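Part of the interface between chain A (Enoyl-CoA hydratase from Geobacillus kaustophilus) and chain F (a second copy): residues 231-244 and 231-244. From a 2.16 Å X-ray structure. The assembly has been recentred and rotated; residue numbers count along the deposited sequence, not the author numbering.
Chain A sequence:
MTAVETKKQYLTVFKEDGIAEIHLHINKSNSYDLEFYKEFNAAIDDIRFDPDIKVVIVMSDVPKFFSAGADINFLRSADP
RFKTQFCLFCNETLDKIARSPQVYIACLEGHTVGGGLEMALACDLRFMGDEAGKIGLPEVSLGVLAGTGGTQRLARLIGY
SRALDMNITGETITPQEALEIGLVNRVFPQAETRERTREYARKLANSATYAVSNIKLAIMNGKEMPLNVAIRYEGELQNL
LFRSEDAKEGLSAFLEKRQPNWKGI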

# COMPACT_ATOMS: atom_id res chain seq x y z
N ILE A 231 6.43 5.47 10.51
CA ILE A 231 7.16 5.94 11.66
C ILE A 231 8.42 6.68 11.21
O ILE A 231 8.95 7.52 11.94
CB ILE A 231 7.48 4.76 12.61
CG1 ILE A 231 6.15 4.15 13.09
CG2 ILE A 231 8.31 5.25 13.80
CD1 ILE A 231 6.29 2.90 13.94
N ARG A 232 8.89 6.40 10.00
CA ARG A 232 10.07 7.11 9.48
C ARG A 232 9.63 8.55 9.17
O ARG A 232 10.37 9.50 9.43
CB ARG A 232 10.59 6.45 8.20
CG ARG A 232 11.05 5.00 8.34
CD ARG A 232 12.35 4.87 9.11
NE ARG A 232 12.17 5.00 10.55
CZ ARG A 232 11.56 4.10 11.31
NH1 ARG A 232 11.43 4.31 12.62
NH2 ARG A 232 11.09 2.99 10.77
N TYR A 233 8.44 8.70 8.60
CA TYR A 233 7.90 10.01 8.25
C TYR A 233 7.70 10.80 9.54
O TYR A 233 7.98 12.00 9.62
CB TYR A 233 6.57 9.83 7.50
CG TYR A 233 5.79 11.09 7.21
CD1 TYR A 233 6.33 12.12 6.43
CD2 TYR A 233 4.49 11.24 7.69
CE1 TYR A 233 5.58 13.26 6.13
CE2 TYR A 233 3.74 12.37 7.39
CZ TYR A 233 4.29 13.37 6.62
OH TYR A 233 3.53 14.49 6.33
N GLU A 234 7.21 10.10 10.56
CA GLU A 234 6.98 10.68 11.87
C GLU A 234 8.31 11.09 12.49
O GLU A 234 8.40 12.09 13.20
CB GLU A 234 6.28 9.66 12.77
CG GLU A 234 6.45 9.88 14.26
CD GLU A 234 5.97 8.68 15.07
OE1 GLU A 234 4.74 8.48 15.16
OE2 GLU A 234 6.83 7.94 15.61
N GLY A 235 9.34 10.30 12.21
CA GLY A 235 10.66 10.58 12.75
C GLY A 235 11.31 11.81 12.17
O GLY A 235 12.07 12.49 12.85
N GLU A 236 11.02 12.10 10.90
CA GLU A 236 11.59 13.27 10.25
C GLU A 236 10.87 14.52 10.76
O GLU A 236 11.49 15.57 10.93
CB GLU A 236 11.45 13.18 8.73
CG GLU A 236 12.24 12.03 8.10
CD GLU A 236 13.65 11.92 8.65
OE1 GLU A 236 14.38 12.94 8.70
OE2 GLU A 236 14.05 10.79 9.04
N LEU A 237 9.57 14.39 10.99
CA LEU A 237 8.79 15.50 11.51
C LEU A 237 9.28 15.81 12.93
O LEU A 237 9.34 16.97 13.34
CB LEU A 237 7.30 15.15 11.53
CG LEU A 237 6.61 15.18 10.16
CD1 LEU A 237 5.37 14.31 10.18
CD2 LEU A 237 6.26 16.62 9.79
N GLN A 238 9.63 14.75 13.66
CA GLN A 238 10.14 14.90 15.02
C GLN A 238 11.53 15.53 14.97
O GLN A 238 11.89 16.32 15.84
CB GLN A 238 10.22 13.54 15.72
CG GLN A 238 10.77 13.60 17.15
CD GLN A 238 9.73 14.03 18.16
OE1 GLN A 238 9.16 15.12 18.07
NE2 GLN A 238 9.47 13.17 19.15
N ASN A 239 12.30 15.18 13.95
CA ASN A 239 13.64 15.75 13.80
C ASN A 239 13.51 17.26 13.69
O ASN A 239 14.24 18.01 14.34
CB ASN A 239 14.32 15.19 12.54
CG ASN A 239 14.98 13.84 12.79
OD1 ASN A 239 15.27 13.10 11.84
ND2 ASN A 239 15.22 13.51 14.05
N LEU A 240 12.56 17.72 12.87
CA LEU A 240 12.34 19.15 12.70
C LEU A 240 11.97 19.79 14.04
O LEU A 240 12.39 20.92 14.32
CB LEU A 240 11.22 19.38 11.68
CG LEU A 240 11.66 19.18 10.23
CD1 LEU A 240 10.47 18.91 9.34
CD2 LEU A 240 12.41 20.41 9.77
N LEU A 241 11.20 19.07 14.85
CA LEU A 241 10.79 19.58 16.15
C LEU A 241 11.95 19.63 17.15
O LEU A 241 12.01 20.53 17.98
CB LEU A 241 9.65 18.73 16.71
CG LEU A 241 8.21 19.24 16.54
CD1 LEU A 241 8.06 20.08 15.28
CD2 LEU A 241 7.27 18.05 16.51
N PHE A 242 12.86 18.66 17.07
CA PHE A 242 14.00 18.64 17.97
C PHE A 242 14.92 19.80 17.66
O PHE A 242 15.68 20.25 18.52
CB PHE A 242 14.81 17.34 17.85
CG PHE A 242 14.22 16.17 18.59
CD1 PHE A 242 13.60 16.35 19.82
CD2 PHE A 242 14.33 14.89 18.08
CE1 PHE A 242 13.09 15.27 20.53
CE2 PHE A 242 13.82 13.80 18.78
CZ PHE A 242 13.20 13.99 20.01
N ARG A 243 14.85 20.29 16.42
CA ARG A 243 15.69 21.41 16.00
C ARG A 243 15.01 22.77 16.14
O ARG A 243 15.61 23.79 15.80
CB ARG A 243 16.15 21.23 14.55
CG ARG A 243 17.28 20.22 14.34
CD ARG A 243 16.77 18.79 14.34
NE ARG A 243 17.83 17.81 14.10
CZ ARG A 243 18.66 17.85 13.06
NH1 ARG A 243 18.56 18.82 12.16
NH2 ARG A 243 19.60 16.92 12.93
N SER A 244 13.78 22.80 16.62
CA SER A 244 13.07 24.07 16.76
C SER A 244 13.36 24.75 18.09
O SER A 244 13.94 24.14 19.00
CB SER A 244 11.55 23.86 16.63
OG SER A 244 11.00 23.26 17.79
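Chain F (231-244) IRYEGELQNLLFRS

No direct hydrogen bond joins these two helices, although a glutamate lies at the centre of the contact on each; polar atoms meet across it through two waters, one at each of two symmetry-like positions. Water 1 lies 2.6 Å from Y233(A) OH and donates to E236(F) OE2 at 2.8 Å; water 2 repeats the arrangement with the chains exchanged, 2.6 Å from Y233(F) OH and donating to E236(A) OE2 at 2.8 Å. Chain F presents the same segment as chain A, a helix that enters the stretch already formed and carries the i to i+4 backbone pattern, for example G235(F) N to I231(F) O, 2.9 Å, and N239(F) N to G235(F) O, 2.8 Å. It runs in nearly the same direction as the chain A helix, at a crossing angle of 23°, and the axes approach to 9.1 Å. The register pairs like with like: the CA atoms of Y233(A) and Y233(F) are 5.6 Å apart, those of E236(A) and E236(F) 6.3 Å, and those of L240(A) and L240(F) also 6.3 Å. This spacing of three and four residues keeps one side of each helix in the contact, while I231(F), E234(F), Q238(F) and L241(F) make no contact with the chain A stretch.

Near the start of the stretch, both tyrosines use chi1 t, and each ring reaches over the neighbouring helix. Y233(A) CD1 lies 3.7 Å from Y233(F) CA, and Y233(F) CE1 lies 3.6 Å from E236(A) CG. The edge of the Y233(F) ring meets a backbone carbonyl, with CE1 3.8 Å from R232(A) O. R232(F) starts toward chain A, but the end of its side chain leads away.

In the middle, E236(F) CB is 4.2 Å from E236(A) CB. Each glutamate folds back with chi1 and chi2 both m, and its carboxylate packs against leucine methyls of the partner: E236(F) OE1 is 3.0 Å from L240(A) CD1 and 3.3 Å from L237(A) CD2. Within chain F, N239(F) ND2 donates to the same E236(F) OE1 at 3.2 Å.

Further along, the leucines close the apolar part of the contact, L240(A) CD2 to L240(F) CD2 at 3.6 Å. R243(F) lays a face of its guanidinium over L240(A) CD2, and its CD is 3.9 Å from that methyl; its NH1 donates to N239(F) O at 3.1 Å, a bond back to its own helix. The two stretches together bury 648 Å². Beyond the contact, S244(F) OG donates to L241(F) O at 2.7 Å and caps the helix that follows.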

# COMPACT_ATOMS: atom_id res chain seq x y z
N ILE F 231 6.03 11.92 -1.45
CA ILE F 231 6.56 13.25 -1.71
C ILE F 231 6.47 14.15 -0.48
O ILE F 231 7.22 15.11 -0.35
CB ILE F 231 5.82 13.90 -2.90
CG1 ILE F 231 6.08 13.05 -4.15
CG2 ILE F 231 6.31 15.34 -3.12
CD1 ILE F 231 5.35 13.52 -5.39
N ARG F 232 5.55 13.82 0.43
CA ARG F 232 5.41 14.57 1.67
C ARG F 232 6.64 14.20 2.51
O ARG F 232 7.25 15.06 3.14
CB ARG F 232 4.15 14.16 2.43
CG ARG F 232 2.83 14.43 1.71
CD ARG F 232 2.47 15.92 1.68
NE ARG F 232 3.24 16.66 0.68
CZ ARG F 232 3.15 16.44 -0.63
NH1 ARG F 232 3.89 17.16 -1.47
NH2 ARG F 232 2.34 15.50 -1.10
N TYR F 233 6.98 12.91 2.50
CA TYR F 233 8.14 12.40 3.24
C TYR F 233 9.40 13.08 2.70
O TYR F 233 10.27 13.52 3.47
CB TYR F 233 8.23 10.88 3.06
CG TYR F 233 9.45 10.24 3.69
CD1 TYR F 233 9.73 10.40 5.05
CD2 TYR F 233 10.30 9.42 2.93
CE1 TYR F 233 10.83 9.76 5.63
CE2 TYR F 233 11.39 8.78 3.51
CZ TYR F 233 11.65 8.95 4.86
OH TYR F 233 12.72 8.31 5.43
N GLU F 234 9.49 13.16 1.38
CA GLU F 234 10.61 13.80 0.70
C GLU F 234 10.65 15.28 1.12
O GLU F 234 11.73 15.86 1.28
CB GLU F 234 10.42 13.68 -0.82
CG GLU F 234 11.29 14.62 -1.66
CD GLU F 234 10.81 14.71 -3.10
OE1 GLU F 234 11.11 13.79 -3.89
OE2 GLU F 234 10.12 15.69 -3.44
N GLY F 235 9.47 15.86 1.30
CA GLY F 235 9.38 17.26 1.68
C GLY F 235 9.88 17.59 3.08
O GLY F 235 10.47 18.65 3.30
N GLU F 236 9.64 16.69 4.03
CA GLU F 236 10.10 16.93 5.40
C GLU F 236 11.62 16.78 5.47
O GLU F 236 12.28 17.50 6.21
CB GLU F 236 9.43 15.95 6.37
CG GLU F 236 7.91 16.11 6.46
CD GLU F 236 7.48 17.54 6.72
OE1 GLU F 236 8.08 18.21 7.59
OE2 GLU F 236 6.54 18.01 6.04
N LEU F 237 12.16 15.84 4.70
CA LEU F 237 13.60 15.62 4.66
C LEU F 237 14.24 16.85 4.02
O LEU F 237 15.37 17.24 4.36
CB LEU F 237 13.94 14.37 3.85
CG LEU F 237 13.64 13.01 4.51
CD1 LEU F 237 13.58 11.93 3.46
CD2 LEU F 237 14.71 12.70 5.54
N GLN F 238 13.51 17.46 3.09
CA GLN F 238 13.96 18.67 2.41
C GLN F 238 13.89 19.85 3.38
O GLN F 238 14.77 20.72 3.37
CB GLN F 238 13.07 18.95 1.20
CG GLN F 238 13.37 20.25 0.44
CD GLN F 238 14.61 20.17 -0.44
OE1 GLN F 238 14.62 20.69 -1.55
NE2 GLN F 238 15.66 19.53 0.07
N ASN F 239 12.86 19.87 4.22
CA ASN F 239 12.70 20.94 5.19
C ASN F 239 13.90 20.98 6.12
O ASN F 239 14.35 22.05 6.53
CB ASN F 239 11.42 20.76 6.03
CG ASN F 239 10.17 21.15 5.28
OD1 ASN F 239 10.19 22.04 4.43
ND2 ASN F 239 9.05 20.52 5.62
N LEU F 240 14.42 19.80 6.46
CA LEU F 240 15.59 19.71 7.32
C LEU F 240 16.79 20.31 6.58
O LEU F 240 17.58 21.06 7.15
CB LEU F 240 15.85 18.25 7.70
CG LEU F 240 14.88 17.69 8.75
CD1 LEU F 240 14.87 16.17 8.71
CD2 LEU F 240 15.27 18.19 10.13
N LEU F 241 16.91 19.99 5.30
CA LEU F 241 18.00 20.52 4.49
C LEU F 241 17.93 22.04 4.38
O LEU F 241 18.95 22.73 4.46
CB LEU F 241 17.99 19.87 3.10
CG LEU F 241 18.87 18.62 2.95
CD1 LEU F 241 18.85 17.79 4.22
CD2 LEU F 241 18.40 17.80 1.76
N PHE F 242 16.72 22.58 4.21
CA PHE F 242 16.54 24.02 4.11
C PHE F 242 16.97 24.74 5.39
O PHE F 242 17.23 25.94 5.38
CB PHE F 242 15.08 24.38 3.82
CG PHE F 242 14.66 24.14 2.40
CD1 PHE F 242 15.55 24.35 1.35
CD2 PHE F 242 13.36 23.76 2.11
CE1 PHE F 242 15.14 24.19 0.03
CE2 PHE F 242 12.94 23.59 0.79
CZ PHE F 242 13.83 23.80 -0.25
N ARG F 243 17.03 24.00 6.49
CA ARG F 243 17.41 24.58 7.77
C ARG F 243 18.86 24.28 8.14
O ARG F 243 19.35 24.76 9.17
CB ARG F 243 16.49 24.07 8.87
CG ARG F 243 15.05 24.56 8.74
CD ARG F 243 14.14 23.85 9.73
NE ARG F 243 12.83 24.49 9.81
CZ ARG F 243 11.98 24.59 8.79
NH1 ARG F 243 12.29 24.10 7.60
NH2 ARG F 243 10.82 25.21 8.96
N SER F 244 19.55 23.50 7.31
CA SER F 244 20.93 23.15 7.60
C SER F 244 21.90 24.23 7.16
O SER F 244 21.58 25.07 6.31
CB SER F 244 21.30 21.84 6.90
OG SER F 244 21.38 22.02 5.49
O HOH W 1 4.24 16.72 5.20
O HOH W 2 13.68 8.30 7.84